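Local coordinates for protein cytochrome P450 CYP260B1 (Sorangium cellulosum, PDB 5HIW) that belongs to the cytochrome P450 family and holds a haem group, protoporphyrin IX with its iron, inside a mainly helical fold, at residues K5-F10 / I20-A25; E28-F33 / V42-D47; E35-P40 / I298-L303; S55-T60 / V282-T287. All coordinates share one frame; numbering follows the deposited sequence. Where two conformers were deposited one is given.

Contact 1 (K5-F10 / I20-A25); sequences KNLFSF and IHLAAA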
loop_
_atom_site.group_PDB
_atom_site.type_symbol
_atom_site.label_atom_id
_atom_site.label_comp_id
_atom_site.label_asym_id
_atom_site.label_seq_id
_atom_site.Cartn_x
_atom_site.Cartn_y
_atom_site.Cartn_z
ATOM N N LYS A 5 -14.508 -0.138 22.226
ATOM C CA LYS A 5 -13.331 0.645 22.560
ATOM C C LYS A 5 -13.075 1.622 21.425
ATOM O O LYS A 5 -13.803 1.584 20.432
ATOM C CB LYS A 5 -12.104 -0.281 22.694
ATOM C CG LYS A 5 -12.309 -1.514 23.542
ATOM C CD LYS A 5 -11.018 -2.335 23.529
ATOM C CE LYS A 5 -11.162 -3.489 24.510
ATOM N NZ LYS A 5 -9.954 -4.312 24.658
ATOM N N ASN A 6 -12.177 2.581 21.613
ATOM C CA ASN A 6 -11.854 3.535 20.524
ATOM C C ASN A 6 -10.321 3.493 20.430
ATOM O O ASN A 6 -9.635 4.150 21.195
ATOM C CB ASN A 6 -12.348 4.984 20.813
ATOM C CG ASN A 6 -12.179 5.918 19.576
ATOM O OD1 ASN A 6 -11.274 5.736 18.780
ATOM N ND2 ASN A 6 -13.069 6.887 19.401
ATOM N N LEU A 7 -9.791 2.584 19.615
ATOM C CA LEU A 7 -8.335 2.404 19.541
ATOM C C LEU A 7 -7.683 3.105 18.333
ATOM O O LEU A 7 -6.508 3.418 18.349
ATOM C CB LEU A 7 -8.063 0.902 19.498
ATOM C CG LEU A 7 -8.598 0.033 20.632
ATOM C CD1 LEU A 7 -8.186 -1.392 20.387
ATOM C CD2 LEU A 7 -8.041 0.492 21.989
ATOM N N PHE A 8 -8.460 3.397 17.307
ATOM C CA PHE A 8 -7.896 3.921 16.059
ATOM C C PHE A 8 -7.688 5.434 16.026
ATOM O O PHE A 8 -7.072 5.956 15.110
ATOM C CB PHE A 8 -8.689 3.389 14.868
ATOM C CG PHE A 8 -8.321 1.956 14.508
ATOM C CD1 PHE A 8 -8.687 0.884 15.310
ATOM C CD2 PHE A 8 -7.541 1.686 13.372
ATOM C CE1 PHE A 8 -8.346 -0.402 14.988
ATOM C CE2 PHE A 8 -7.194 0.391 13.055
ATOM C CZ PHE A 8 -7.598 -0.660 13.814
ATOM N N SER A 9 -8.242 6.135 17.015
ATOM C CA SER A 9 -8.034 7.596 17.134
ATOM C C SER A 9 -6.714 7.889 17.876
ATOM O O SER A 9 -6.241 9.002 17.897
ATOM C CB SER A 9 -9.265 8.271 17.801
ATOM O OG SER A 9 -9.570 7.609 19.021
ATOM N N PHE A 10 -6.090 6.879 18.423
ATOM C CA PHE A 10 -4.746 7.006 19.040
ATOM C C PHE A 10 -3.794 7.776 18.106
ATOM O O PHE A 10 -3.721 7.487 16.913
ATOM C CB PHE A 10 -4.246 5.573 19.334
ATOM C CG PHE A 10 -2.928 5.487 20.080
ATOM C CD1 PHE A 10 -1.751 5.469 19.398
ATOM C CD2 PHE A 10 -2.897 5.418 21.472
ATOM C CE1 PHE A 10 -0.518 5.410 20.064
ATOM C CE2 PHE A 10 -1.698 5.334 22.152
ATOM C CZ PHE A 10 -0.498 5.318 21.455
ATOM N N ILE A 20 2.022 -1.293 19.621
ATOM C CA ILE A 20 2.056 -1.733 21.053
ATOM C C ILE A 20 0.638 -1.714 21.668
ATOM O O ILE A 20 0.199 -2.688 22.341
ATOM C CB ILE A 20 3.001 -0.856 21.861
ATOM C CG1 ILE A 20 4.467 -1.163 21.472
ATOM C CG2 ILE A 20 2.784 -1.138 23.394
ATOM C CD1 ILE A 20 5.557 -0.258 22.050
ATOM N N HIS A 21 -0.031 -0.607 21.439
ATOM C CA HIS A 21 -1.422 -0.342 21.886
ATOM C C HIS A 21 -2.392 -1.371 21.362
ATOM O O HIS A 21 -3.177 -1.940 22.135
ATOM C CB HIS A 21 -1.772 1.067 21.399
ATOM C CG HIS A 21 -3.126 1.569 21.749
ATOM N ND1 HIS A 21 -4.048 1.953 20.777
ATOM C CD2 HIS A 21 -3.674 1.892 22.944
ATOM C CE1 HIS A 21 -5.122 2.421 21.379
ATOM N NE2 HIS A 21 -4.927 2.379 22.687
ATOM N N LEU A 22 -2.325 -1.676 20.068
ATOM C CA LEU A 22 -3.158 -2.725 19.543
ATOM C C LEU A 22 -2.867 -4.101 20.066
ATOM O O LEU A 22 -3.802 -4.879 20.303
ATOM C CB LEU A 22 -3.106 -2.792 18.005
ATOM C CG LEU A 22 -3.659 -1.545 17.313
ATOM C CD1 LEU A 22 -3.560 -1.790 15.821
ATOM C CD2 LEU A 22 -5.106 -1.208 17.678
ATOM N N ALA A 23 -1.595 -4.461 20.179
ATOM C CA ALA A 23 -1.297 -5.792 20.675
ATOM C C ALA A 23 -1.755 -5.933 22.175
ATOM O O ALA A 23 -2.255 -6.998 22.537
ATOM C CB ALA A 23 0.182 -6.077 20.558
ATOM N N ALA A 24 -1.576 -4.869 22.976
ATOM C CA ALA A 24 -2.122 -4.835 24.376
ATOM C C ALA A 24 -3.655 -5.017 24.408
ATOM O O ALA A 24 -4.192 -5.858 25.140
ATOM C CB ALA A 24 -1.706 -3.567 25.095
ATOM N N ALA A 25 -4.351 -4.342 23.526
ATOM C CA ALA A 25 -5.792 -4.449 23.447
ATOM C C ALA A 25 -6.195 -5.830 22.993
ATOM O O ALA A 25 -7.182 -6.360 23.457
ATOM C CB ALA A 25 -6.393 -3.383 22.515
HETATM O O HOH W 1 -9.687 -5.251 21.926
#
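L7, F10 and H21 carry this contact, which packs the N-terminal loop of the cytochrome P450 fold onto helix 17-28, by its place in the chain the helix usually called A. The H21 imidazole reaches out from the helix with CG anti to the backbone N (chi1 -179°) and slots in between the two loop residues. F10 lies over one face of it as an offset stack: the ring centroids are 4.3 Å apart, the planes open by 21°, and F10 CD2 sits over the middle of the imidazole while H21 CG falls toward the rim of the phenyl ring. L7 O lies at the edge of the imidazole, near its plane, 3.5 Å from H21 CE1; L7 CD2 approaches the same carbon at 3.6 Å from the side away from F10. H21 ND1 is buried here without a hydrogen-bonding partner in the model.

The other methyl of L7 turns one helical turn further along: L7 CD1 presses on A25 CB at 3.4 Å, tighter than usual van der Waals contact. L22 CD2 touches both L7 CB and CD1, and approaches F8 CE1 obliquely. Further out, L7 N is held by D34 OD2 and F8 O by T374 OG1, so the backbone of the loop is fixed from outside, and the F8 ring meets that of Y300. K5, whose chain is extended beyond CG, marks the end of the contact. Its NZ bonds to H29 ND1 and donates to a water at 2.9 Å, which in turn donates to A25 O at 3.1 Å.

Contact 2 (E28-F33 / V42-D47); sequences EHSVYF and VLRGAD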
loop_
_atom_site.group_PDB
_atom_site.type_symbol
_atom_site.label_atom_id
_atom_site.label_comp_id
_atom_site.label_asym_id
_atom_site.label_seq_id
_atom_site.Cartn_x
_atom_site.Cartn_y
_atom_site.Cartn_z
ATOM N N GLU A 28 -6.422 -8.296 25.667
ATOM C CA GLU A 28 -7.735 -8.263 26.342
ATOM C C GLU A 28 -8.904 -8.863 25.558
ATOM O O GLU A 28 -9.663 -9.606 26.134
ATOM C CB GLU A 28 -8.105 -6.865 26.846
ATOM C CG GLU A 28 -6.997 -6.188 27.640
ATOM C CD GLU A 28 -6.740 -6.974 28.903
ATOM O OE1 GLU A 28 -7.717 -7.093 29.702
ATOM O OE2 GLU A 28 -5.632 -7.575 29.021
ATOM N N HIS A 29 -9.156 -8.438 24.311
ATOM C CA HIS A 29 -10.187 -9.039 23.442
ATOM C C HIS A 29 -9.659 -9.007 21.981
ATOM O O HIS A 29 -9.284 -7.962 21.511
ATOM C CB HIS A 29 -11.519 -8.240 23.420
ATOM C CG HIS A 29 -12.102 -7.949 24.777
ATOM N ND1 HIS A 29 -11.662 -6.902 25.553
ATOM C CD2 HIS A 29 -13.059 -8.580 25.499
ATOM C CE1 HIS A 29 -12.304 -6.923 26.718
ATOM N NE2 HIS A 29 -13.169 -7.924 26.698
ATOM N N SER A 30 -9.812 -10.104 21.268
ATOM C CA SER A 30 -9.526 -10.115 19.848
ATOM C C SER A 30 -10.512 -9.316 19.001
ATOM O O SER A 30 -10.088 -8.529 18.125
ATOM C CB SER A 30 -9.435 -11.571 19.358
ATOM O OG SER A 30 -9.060 -11.607 17.968
ATOM N N VAL A 31 -11.806 -9.512 19.250
ATOM C CA VAL A 31 -12.907 -8.908 18.490
ATOM C C VAL A 31 -13.667 -7.906 19.378
ATOM O O VAL A 31 -14.040 -8.226 20.517
ATOM C CB VAL A 31 -13.860 -10.020 17.939
ATOM C CG1 VAL A 31 -14.924 -9.438 17.049
ATOM C CG2 VAL A 31 -13.082 -11.069 17.179
ATOM N N TYR A 32 -13.854 -6.704 18.885
ATOM C CA TYR A 32 -14.386 -5.578 19.668
ATOM C C TYR A 32 -14.952 -4.627 18.685
ATOM O O TYR A 32 -14.630 -4.710 17.481
ATOM C CB TYR A 32 -13.318 -4.952 20.560
ATOM C CG TYR A 32 -12.487 -3.953 19.837
ATOM C CD1 TYR A 32 -11.403 -4.374 19.066
ATOM C CD2 TYR A 32 -12.788 -2.631 19.853
ATOM C CE1 TYR A 32 -10.640 -3.466 18.330
ATOM C CE2 TYR A 32 -12.047 -1.722 19.136
ATOM C CZ TYR A 32 -10.938 -2.170 18.372
ATOM O OH TYR A 32 -10.252 -1.313 17.556
ATOM N N PHE A 33 -15.836 -3.729 19.114
ATOM C CA PHE A 33 -16.462 -2.810 18.199
ATOM C C PHE A 33 -15.713 -1.550 18.469
ATOM O O PHE A 33 -15.677 -1.037 19.608
ATOM C CB PHE A 33 -17.988 -2.658 18.465
ATOM C CG PHE A 33 -18.697 -1.714 17.565
ATOM C CD1 PHE A 33 -18.675 -0.339 17.776
ATOM C CD2 PHE A 33 -19.447 -2.188 16.499
ATOM C CE1 PHE A 33 -19.328 0.491 16.914
ATOM C CE2 PHE A 33 -20.096 -1.330 15.627
ATOM C CZ PHE A 33 -20.043 0.026 15.834
ATOM N N VAL A 42 -11.313 -7.251 14.146
ATOM C CA VAL A 42 -10.534 -8.403 14.575
ATOM C C VAL A 42 -9.095 -8.043 14.714
ATOM O O VAL A 42 -8.414 -7.547 13.740
ATOM C CB VAL A 42 -10.647 -9.542 13.566
ATOM C CG1 VAL A 42 -10.032 -10.810 14.092
ATOM C CG2 VAL A 42 -12.130 -9.769 13.258
ATOM N N LEU A 43 -8.605 -8.271 15.894
ATOM C CA LEU A 43 -7.217 -7.956 16.209
ATOM C C LEU A 43 -6.215 -9.108 16.138
ATOM O O LEU A 43 -5.164 -8.924 15.529
ATOM C CB LEU A 43 -7.076 -7.283 17.558
ATOM C CG LEU A 43 -7.708 -5.896 17.750
ATOM C CD1 LEU A 43 -7.583 -5.435 19.216
ATOM C CD2 LEU A 43 -7.041 -4.867 16.822
ATOM N N ARG A 44 -6.483 -10.259 16.751
ATOM C CA ARG A 44 -5.418 -11.285 16.886
ATOM C C ARG A 44 -5.064 -11.848 15.518
ATOM O O ARG A 44 -5.945 -12.141 14.678
ATOM C CB ARG A 44 -5.782 -12.458 17.778
ATOM C CG ARG A 44 -5.861 -11.979 19.236
ATOM C CD ARG A 44 -6.356 -13.071 20.151
ATOM N NE ARG A 44 -6.625 -12.471 21.456
ATOM C CZ ARG A 44 -7.099 -13.127 22.519
ATOM N NH1 ARG A 44 -7.340 -14.448 22.482
ATOM N NH2 ARG A 44 -7.337 -12.425 23.618
ATOM N N GLY A 45 -3.772 -11.983 15.340
ATOM C CA GLY A 45 -3.210 -12.490 14.093
ATOM C C GLY A 45 -3.827 -13.788 13.624
ATOM O O GLY A 45 -4.143 -13.925 12.473
ATOM N N ALA A 46 -4.001 -14.766 14.523
ATOM C CA ALA A 46 -4.602 -16.040 14.154
ATOM C C ALA A 46 -6.031 -15.925 13.719
ATOM O O ALA A 46 -6.446 -16.648 12.829
ATOM C CB ALA A 46 -4.480 -17.058 15.318
ATOM N N ASP A 47 -6.799 -15.003 14.326
ATOM C CA ASP A 47 -8.152 -14.765 13.898
ATOM C C ASP A 47 -8.202 -14.024 12.565
ATOM O O ASP A 47 -9.035 -14.347 11.704
ATOM C CB ASP A 47 -8.900 -13.960 14.936
ATOM C CG ASP A 47 -9.049 -14.722 16.293
ATOM O OD1 ASP A 47 -9.077 -15.954 16.228
ATOM O OD2 ASP A 47 -9.190 -14.087 17.362
#
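S30 and D47 meet through a short bond: S30 OG, anti to its own backbone N (chi1 -176°), donates a hydrogen bond to D47 OD2 at 2.6 Å, on the anti lone pair of that oxygen. The same hydroxyl accepts R44 N at 3.2 Å, so one serine side chain ties the N-cap residue of helix 45-53 to an aspartate in its first turn. The serine backbone joins in, its O taking L43 N at 2.7 Å.

R44 runs extended from CG to NE alongside S30, with CD 3.5 Å from S30 CB; beyond the contact its NE bonds to A26 O. A chi1 of 84° sets Y32 CG between backbone N and carbonyl carbon, nearer L43 than CB is. Its ring atom CE1 meets L43 CD1 at 3.7 Å, the two side chains crossing obliquely, while its OH bonds to D34 OD2. V31 and V42 form an antiparallel, non-hydrogen-bonded pair and touch through their CG2 methyls.

The contact thus joins the ends of a beta hairpin, strands 31-34 and 39-42, where helix 17-28 runs in and helix 45-53 leaves; strand 298-302 lies along the far side of V42.

Contact 3 (E35-P40 / I298-L303); sequences EGLGVP and ILYLSL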
loop_
_atom_site.group_PDB
_atom_site.type_symbol
_atom_site.label_atom_id
_atom_site.label_comp_id
_atom_site.label_asym_id
_atom_site.label_seq_id
_atom_site.Cartn_x
_atom_site.Cartn_y
_atom_site.Cartn_z
ATOM N N GLU A 35 -15.590 2.191 18.203
ATOM C CA GLU A 35 -16.491 3.356 18.096
ATOM C C GLU A 35 -15.984 4.453 17.198
ATOM O O GLU A 35 -16.778 5.142 16.621
ATOM C CB GLU A 35 -16.810 3.900 19.523
ATOM C CG GLU A 35 -17.595 2.908 20.335
ATOM C CD GLU A 35 -18.010 3.383 21.728
ATOM O OE1 GLU A 35 -17.278 4.149 22.349
ATOM O OE2 GLU A 35 -19.029 2.846 22.207
ATOM N N GLY A 36 -14.665 4.587 17.045
ATOM C CA GLY A 36 -14.080 5.587 16.092
ATOM C C GLY A 36 -14.317 5.108 14.646
ATOM O O GLY A 36 -14.714 5.892 13.796
ATOM N N LEU A 37 -14.078 3.844 14.353
ATOM C CA LEU A 37 -14.309 3.277 12.985
ATOM C C LEU A 37 -15.746 2.972 12.712
ATOM O O LEU A 37 -16.160 2.987 11.576
ATOM C CB LEU A 37 -13.494 1.966 12.741
ATOM C CG LEU A 37 -11.963 2.015 12.904
ATOM C CD1 LEU A 37 -11.399 0.682 12.510
ATOM C CD2 LEU A 37 -11.262 3.125 12.096
ATOM N N GLY A 38 -16.537 2.645 13.734
ATOM C CA GLY A 38 -17.948 2.313 13.525
ATOM C C GLY A 38 -18.216 0.878 13.106
ATOM O O GLY A 38 -19.298 0.584 12.589
ATOM N N VAL A 39 -17.256 -0.021 13.317
ATOM C CA VAL A 39 -17.397 -1.400 12.946
ATOM C C VAL A 39 -16.704 -2.321 13.895
ATOM O O VAL A 39 -15.736 -1.914 14.584
ATOM C CB VAL A 39 -16.826 -1.658 11.510
ATOM C CG1 VAL A 39 -17.640 -0.931 10.475
ATOM C CG2 VAL A 39 -15.362 -1.264 11.412
ATOM N N PRO A 40 -17.101 -3.621 13.896
ATOM C CA PRO A 40 -16.342 -4.615 14.615
ATOM C C PRO A 40 -14.916 -4.739 13.990
ATOM O O PRO A 40 -14.765 -4.511 12.798
ATOM C CB PRO A 40 -17.103 -5.920 14.368
ATOM C CG PRO A 40 -18.416 -5.517 13.866
ATOM C CD PRO A 40 -18.261 -4.202 13.207
ATOM N N ILE A 298 -20.220 -5.722 8.498
ATOM C CA ILE A 298 -18.957 -5.247 7.906
ATOM C C ILE A 298 -17.841 -5.322 8.965
ATOM O O ILE A 298 -17.953 -4.688 10.036
ATOM C CB ILE A 298 -19.108 -3.825 7.392
ATOM C CG1 ILE A 298 -20.243 -3.773 6.333
ATOM C CG2 ILE A 298 -17.780 -3.336 6.836
ATOM C CD1 ILE A 298 -20.493 -2.398 5.712
ATOM N N LEU A 299 -16.798 -6.111 8.671
ATOM C CA LEU A 299 -15.730 -6.502 9.605
ATOM C C LEU A 299 -14.384 -5.923 9.173
ATOM O O LEU A 299 -14.023 -6.024 7.995
ATOM C CB LEU A 299 -15.667 -8.000 9.642
ATOM C CG LEU A 299 -14.837 -8.684 10.684
ATOM C CD1 LEU A 299 -15.389 -8.369 12.099
ATOM C CD2 LEU A 299 -14.795 -10.175 10.446
ATOM N N TYR A 300 -13.681 -5.256 10.102
ATOM C CA TYR A 300 -12.392 -4.708 9.853
ATOM C C TYR A 300 -11.313 -5.601 10.475
ATOM O O TYR A 300 -11.329 -5.920 11.697
ATOM C CB TYR A 300 -12.339 -3.267 10.392
ATOM C CG TYR A 300 -11.070 -2.447 10.167
ATOM C CD1 TYR A 300 -9.981 -2.540 10.992
ATOM C CD2 TYR A 300 -10.989 -1.606 9.117
ATOM C CE1 TYR A 300 -8.845 -1.767 10.764
ATOM C CE2 TYR A 300 -9.881 -0.829 8.886
ATOM C CZ TYR A 300 -8.847 -0.870 9.717
ATOM O OH TYR A 300 -7.744 -0.116 9.465
ATOM N N LEU A 301 -10.297 -5.908 9.673
ATOM C CA LEU A 301 -9.173 -6.776 10.116
ATOM C C LEU A 301 -7.921 -5.957 10.313
ATOM O O LEU A 301 -7.485 -5.255 9.393
ATOM C CB LEU A 301 -8.900 -7.856 9.060
ATOM C CG LEU A 301 -10.088 -8.671 8.551
ATOM C CD1 LEU A 301 -9.679 -9.693 7.503
ATOM C CD2 LEU A 301 -10.662 -9.417 9.741
ATOM N N SER A 302 -7.365 -5.959 11.524
ATOM C CA SER A 302 -6.130 -5.294 11.778
ATOM C C SER A 302 -4.968 -6.045 11.112
ATOM O O SER A 302 -4.764 -7.234 11.330
ATOM C CB SER A 302 -5.789 -5.224 13.258
ATOM O OG SER A 302 -4.512 -4.584 13.446
ATOM N N LEU A 303 -4.239 -5.340 10.284
ATOM C CA LEU A 303 -3.040 -5.887 9.654
ATOM C C LEU A 303 -1.801 -5.491 10.428
ATOM O O LEU A 303 -0.707 -5.773 9.994
ATOM C CB LEU A 303 -2.988 -5.456 8.199
ATOM C CG LEU A 303 -4.166 -5.862 7.332
ATOM C CD1 LEU A 303 -4.079 -5.333 5.889
ATOM C CD2 LEU A 303 -4.437 -7.334 7.238
#
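Y300 holds CG anti to its backbone N (chi1 -177°), and L37 holds CG anti to its carbonyl carbon (chi1 -57°) with CD1 extended beyond it (chi2 -175°). The two side chains cross at about a right angle, and L37 CD1 stands over the centre of the tyrosine ring, 3.8 Å from the centroid, in a CH-pi contact. V39 CG2 packs 3.8 Å from Y300 CB, beside the start of the same side chain.

The backbones are linked by one nearly straight hydrogen bond, Y300 N to P40 O at 3.0 Å. The companion bond of a parallel pair, from the N of P40 to I298 O, cannot form because proline has no N-H: P40 CD lies 3.2 Å from I298 O instead, and that buried oxygen has no hydrogen-bonding partner in the model. On the other side of the strand, P40 CB touches L299 CD1.

G38 and V39 both face D34, a G1 beta bulge in the hairpin; D34 OD1 also takes L37 N. This contact lays the second hairpin strand, 39-42, parallel to strand 298-302 in the mixed sheet of the P450 fold. Strand 277-282 flanks 298-302 on its other edge, helix 45-53 covers L301, and L303, just past the strand end, touches the haem.

Contact 4 (S55-T60 / V282-T287); sequences SETFST and VEREAT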
loop_
_atom_site.group_PDB
_atom_site.type_symbol
_atom_site.label_atom_id
_atom_site.label_comp_id
_atom_site.label_asym_id
_atom_site.label_seq_id
_atom_site.Cartn_x
_atom_site.Cartn_y
_atom_site.Cartn_z
ATOM N N SER A 55 -12.736 -17.278 2.425
ATOM C CA SER A 55 -13.301 -16.243 1.592
ATOM C C SER A 55 -14.806 -16.383 1.292
ATOM O O SER A 55 -15.411 -15.422 0.806
ATOM C CB SER A 55 -12.527 -16.145 0.266
ATOM O OG SER A 55 -12.520 -17.401 -0.421
ATOM N N GLU A 56 -15.372 -17.587 1.483
ATOM C CA GLU A 56 -16.773 -17.833 1.152
ATOM C C GLU A 56 -17.627 -17.229 2.236
ATOM O O GLU A 56 -18.628 -16.643 1.929
ATOM C CB GLU A 56 -17.095 -19.353 1.022
ATOM C CG GLU A 56 -16.470 -20.023 -0.202
ATOM C CD GLU A 56 -16.782 -19.364 -1.556
ATOM O OE1 GLU A 56 -17.961 -19.357 -1.999
ATOM O OE2 GLU A 56 -15.816 -18.878 -2.203
ATOM N N THR A 57 -17.209 -17.353 3.488
ATOM C CA THR A 57 -17.941 -16.745 4.594
ATOM C C THR A 57 -17.622 -15.243 4.682
ATOM O O THR A 57 -18.493 -14.441 4.951
ATOM C CB THR A 57 -17.535 -17.389 5.913
ATOM O OG1 THR A 57 -17.667 -18.812 5.820
ATOM C CG2 THR A 57 -18.376 -16.821 7.057
ATOM N N PHE A 58 -16.351 -14.875 4.453
ATOM C CA PHE A 58 -15.931 -13.480 4.619
ATOM C C PHE A 58 -15.538 -12.939 3.239
ATOM O O PHE A 58 -14.445 -13.194 2.767
ATOM C CB PHE A 58 -14.787 -13.425 5.640
ATOM C CG PHE A 58 -15.126 -14.054 6.990
ATOM C CD1 PHE A 58 -15.940 -13.389 7.924
ATOM C CD2 PHE A 58 -14.587 -15.265 7.350
ATOM C CE1 PHE A 58 -16.194 -13.966 9.185
ATOM C CE2 PHE A 58 -14.864 -15.858 8.605
ATOM C CZ PHE A 58 -15.665 -15.185 9.517
ATOM N N SER A 59 -16.483 -12.341 2.534
ATOM C CA SER A 59 -16.216 -11.920 1.163
ATOM C C SER A 59 -15.667 -10.508 1.035
ATOM O O SER A 59 -15.548 -9.745 2.006
ATOM C CB SER A 59 -17.498 -12.015 0.339
ATOM O OG SER A 59 -18.400 -11.049 0.774
ATOM N N THR A 60 -15.467 -10.092 -0.196
ATOM C CA THR A 60 -15.073 -8.731 -0.507
ATOM C C THR A 60 -16.251 -7.896 -1.046
ATOM O O THR A 60 -16.080 -6.930 -1.781
ATOM C CB THR A 60 -13.845 -8.731 -1.446
ATOM O OG1 THR A 60 -14.052 -9.596 -2.564
ATOM C CG2 THR A 60 -12.591 -9.136 -0.687
ATOM N N VAL A 282 -19.685 -10.244 6.023
ATOM C CA VAL A 282 -19.980 -11.551 6.636
ATOM C C VAL A 282 -21.207 -12.120 5.934
ATOM O O VAL A 282 -22.295 -11.588 6.095
ATOM C CB VAL A 282 -20.221 -11.413 8.126
ATOM C CG1 VAL A 282 -20.473 -12.731 8.736
ATOM C CG2 VAL A 282 -19.011 -10.798 8.783
ATOM N N GLU A 283 -20.987 -13.136 5.104
ATOM C CA GLU A 283 -22.003 -13.647 4.188
ATOM C C GLU A 283 -22.993 -14.564 4.934
ATOM O O GLU A 283 -24.131 -14.647 4.576
ATOM C CB GLU A 283 -21.323 -14.399 3.030
ATOM C CG GLU A 283 -20.553 -13.516 2.028
ATOM C CD GLU A 283 -21.425 -12.672 1.135
ATOM O OE1 GLU A 283 -22.628 -12.970 1.148
ATOM O OE2 GLU A 283 -20.954 -11.728 0.395
ATOM N N ARG A 284 -22.521 -15.232 5.955
ATOM C CA ARG A 284 -23.357 -16.082 6.813
ATOM C C ARG A 284 -22.898 -15.949 8.264
ATOM O O ARG A 284 -21.716 -15.789 8.544
ATOM C CB ARG A 284 -23.318 -17.552 6.357
ATOM C CG ARG A 284 -22.288 -18.441 7.063
ATOM C CD ARG A 284 -22.174 -19.780 6.364
ATOM N NE ARG A 284 -20.898 -20.413 6.634
ATOM C CZ ARG A 284 -20.507 -21.563 6.105
ATOM N NH1 ARG A 284 -21.294 -22.211 5.242
ATOM N NH2 ARG A 284 -19.324 -22.063 6.429
ATOM N N GLU A 285 -23.834 -15.985 9.214
ATOM C CA GLU A 285 -23.444 -15.813 10.624
ATOM C C GLU A 285 -22.207 -16.623 10.988
ATOM O O GLU A 285 -22.073 -17.806 10.643
ATOM C CB GLU A 285 -24.582 -16.177 11.600
ATOM C CG GLU A 285 -24.182 -16.191 13.079
ATOM C CD GLU A 285 -25.154 -16.967 13.958
ATOM O OE1 GLU A 285 -26.298 -16.477 14.094
ATOM O OE2 GLU A 285 -24.768 -18.045 14.514
ATOM N N ALA A 286 -21.299 -16.004 11.728
ATOM C CA ALA A 286 -20.123 -16.744 12.119
ATOM C C ALA A 286 -19.691 -16.233 13.446
ATOM O O ALA A 286 -20.176 -15.191 13.933
ATOM C CB ALA A 286 -18.986 -16.619 11.063
ATOM N N THR A 287 -18.791 -16.984 14.045
ATOM C CA THR A 287 -18.191 -16.615 15.311
ATOM C C THR A 287 -16.665 -16.578 15.205
ATOM O O THR A 287 -16.045 -17.458 14.642
ATOM C CB THR A 287 -18.618 -17.601 16.430
ATOM O OG1 THR A 287 -18.086 -17.161 17.687
ATOM C CG2 THR A 287 -18.150 -19.047 16.121
#
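F58 and V282 form an antiparallel, non-hydrogen-bonded pair where strand 58-59 edges the mixed sheet of the P450 fold, against the end of strand 277-282. The packed part lies around this pair. Their side chains run side by side, pointing the same way, and V282 CG2 meets the edge of the phenyl ring at CD1, 4.1 Å away. F58 has CG anti to its carbonyl carbon (chi1 -56°), and the far end of the ring reaches A286, whose CB is 3.9 Å from F58 CZ. T57 CG2 lies over the centre of one face of that ring and also touches A286 CB, so the methyls of the threonine and the alanine gather round the phenyl group. Backbone joins backbone just beside it: E283 N points to T57 O at 2.8 Å with an almost linear 174° at the hydrogen.

R284 is on the looser side. It is exposed and adopts two conformers, so its approach to T57 OG1 is doubtful; the threonine hydroxyl is bonded to D54 OD2.

E283 is partly exposed but firmly held. Its CG lies 3.7 Å from E56 O, and a bend at chi2 (-71°) sets CD on the S59 side. There OE2 has two partners, R61 NE in a salt bridge and the serine hydroxyl. S59 OG, which also accepts R61 N, donates to E283 OE2 at 2.7 Å on the anti lone pair.

Overall arrangement
Contacts 1, 2 and 3 touch one another around the mixed sheet; contact 4 belongs to the same sheet but at its opposite edge, strand 58-59, meeting contact 3 where L299 packs on F58. All four are only partly buried; contact 1 touches through no fully exposed residue, whereas the others run out to R44, I298 and R284. Contacts 2 and 3 share strand 39-42, with V42 bonded to Y300 and S302; contact 1 joins through K5, bonded to F33 and E35. Their chemistry differs: ring stacking and a water bridge in contact 1, a hydroxyl-carboxylate bond at a helix start in contact 2, mostly apolar packing in contact 3, a serine-glutamate link beside an aromatic cluster in contact 4.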